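Local coordinates for protein FucU (Bifidobacterium longum subsp. infantis, PDB 3MVK) that probably interconverts the alpha and beta anomers of L-fucose and the pyranose and furanose forms of beta-D-ribose, as an RbsD/FucU-family isomerase, at residues Leu13-Val16 / Leu17-Gly21. Numbering follows the deposited sequence. Where two conformers were deposited one is given.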
loop_
_atom_site.group_PDB
_atom_site.type_symbol
_atom_site.label_atom_id
_atom_site.label_comp_id
_atom_site.label_asym_id
_atom_site.label_seq_id
_atom_site.Cartn_x
_atom_site.Cartn_y
_atom_site.Cartn_z
ATOM N N LEU G 13 -8.843 -16.157 11.410
ATOM C CA LEU G 13 -8.236 -17.458 11.670
ATOM C C LEU G 13 -9.021 -18.570 10.952
ATOM O O LEU G 13 -8.444 -19.551 10.479
ATOM C CB LEU G 13 -8.129 -17.724 13.180
ATOM C CG LEU G 13 -7.453 -19.030 13.585
ATOM C CD1 LEU G 13 -6.041 -19.134 12.994
ATOM C CD2 LEU G 13 -7.407 -19.063 15.117
ATOM N N LEU G 14 -10.336 -18.404 10.818
ATOM C CA LEU G 14 -11.127 -19.419 10.128
ATOM C C LEU G 14 -10.652 -19.473 8.680
ATOM O O LEU G 14 -10.428 -20.568 8.138
ATOM C CB LEU G 14 -12.623 -19.110 10.230
ATOM C CG LEU G 14 -13.573 -20.086 9.544
ATOM C CD1 LEU G 14 -13.374 -21.527 10.039
ATOM C CD2 LEU G 14 -15.002 -19.611 9.767
ATOM N N LYS G 15 -10.450 -18.295 8.088
ATOM C CA LYS G 15 -9.914 -18.202 6.723
ATOM C C LYS G 15 -8.560 -18.914 6.606
ATOM O O LYS G 15 -8.327 -19.700 5.678
ATOM C CB LYS G 15 -9.777 -16.747 6.286
ATOM C CG LYS G 15 -9.196 -16.613 4.888
ATOM C CD LYS G 15 -9.286 -15.161 4.393
ATOM C CE LYS G 15 -8.835 -15.015 2.937
ATOM N NZ LYS G 15 -7.356 -15.105 2.748
ATOM N N VAL G 16 -7.682 -18.634 7.565
ATOM C CA VAL G 16 -6.344 -19.250 7.595
ATOM C C VAL G 16 -6.457 -20.778 7.652
ATOM O O VAL G 16 -5.800 -21.465 6.876
ATOM C CB VAL G 16 -5.514 -18.715 8.789
ATOM C CG1 VAL G 16 -4.325 -19.635 9.094
ATOM C CG2 VAL G 16 -5.037 -17.301 8.499
ATOM N N LEU G 17 -7.283 -21.294 8.562
ATOM C CA LEU G 17 -7.408 -22.743 8.756
ATOM C C LEU G 17 -7.928 -23.420 7.490
ATOM O O LEU G 17 -7.474 -24.520 7.129
ATOM C CB LEU G 17 -8.316 -23.061 9.953
ATOM C CG LEU G 17 -7.737 -22.603 11.302
ATOM C CD1 LEU G 17 -8.796 -22.693 12.394
ATOM C CD2 LEU G 17 -6.485 -23.438 11.691
ATOM N N CYS G 18 -8.834 -22.736 6.802
ATOM C CA CYS G 18 -9.410 -23.281 5.574
ATOM C C CYS G 18 -8.422 -23.267 4.415
ATOM O O CYS G 18 -8.371 -24.215 3.613
ATOM C CB CYS G 18 -10.685 -22.534 5.212
ATOM S SG CYS G 18 -12.012 -22.936 6.344
ATOM N N GLU G 19 -7.635 -22.212 4.309
ATOM C CA GLU G 19 -6.747 -22.141 3.169
ATOM C C GLU G 19 -5.416 -22.873 3.341
ATOM O O GLU G 19 -4.698 -23.078 2.357
ATOM C CB GLU G 19 -6.554 -20.697 2.732
ATOM C CG GLU G 19 -5.652 -19.926 3.649
ATOM C CD GLU G 19 -5.831 -18.397 3.569
ATOM O OE1 GLU G 19 -6.607 -17.841 2.765
ATOM O OE2 GLU G 19 -5.159 -17.729 4.348
HETATM N N MSE G 20 -5.086 -23.276 4.568
HETATM C CA MSE G 20 -3.962 -24.197 4.742
HETATM C C MSE G 20 -4.263 -25.532 4.087
HETATM O O MSE G 20 -5.421 -25.984 4.060
HETATM C CB MSE G 20 -3.678 -24.385 6.243
HETATM C CG MSE G 20 -3.073 -23.145 6.826
HETATM SE SE MSE G 20 -2.859 -23.225 8.786
HETATM C CE MSE G 20 -1.437 -24.614 8.949
ATOM N N GLY G 21 -3.210 -26.149 3.559
ATOM C CA GLY G 21 -3.318 -27.447 2.901
ATOM C C GLY G 21 -2.359 -28.451 3.528
ATOM O O GLY G 21 -1.697 -28.175 4.543
HETATM O O HOH W 1 -5.401 -15.157 4.914
#
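Leu13 and Leu17 meet one turn apart on helix 11-19: CD1 of Leu17 rests 4.1 Å from CG of Leu13, while Leu17 N gives its hydrogen to Leu13 O at 2.8 Å. On another side of the helix, in one of its two conformers Cys18 SG comes 4.2 Å from Leu14 CD1, beside the bond from Cys18 N to Leu14 O. Lys15 carries the polar contact. Its chain runs extended as far as CE and then bends (chi4 -74°), which brings Lys15 NZ to Glu19 OE1 at 2.8 Å in an i to i+4 salt bridge that uses the syn lone pair of the carboxylate. A water accepts from Lys15 NZ and donates to Glu19 OE2 at 2.6 Å, so ammonium, water and carboxylate close a ring. Glu19 places CG between its own N and carbonyl carbon (chi1 75°), folding the side chain back over Lys15 O, which also takes the Glu19 amide hydrogen. OE2 has a further partner in Tyr123 OH; an alanine in place of Glu19 would probably leave the Lys15 ammonium without its counter-charge and the tyrosine hydroxyl without this mate. Val16 CG1 packs 3.9 Å from SE of Met20, a selenomethionine, and Val16 O accepts a hydrogen bond from Met20 N at 3.0 Å, the last of four successive i to i+4 backbone bonds, just where the chain leaves helical geometry. Leu13, Val16, Leu17 and Met20 form the face turned to the mixed sheet, touching strands 124-128, 43-47 and 25-29, with Phe63 beside Leu17 and Met20. Leu14 and Cys18 instead pack on Cys18 and Leu14 of a second subunit, so the helix lies between its own sheet and a neighbouring chain.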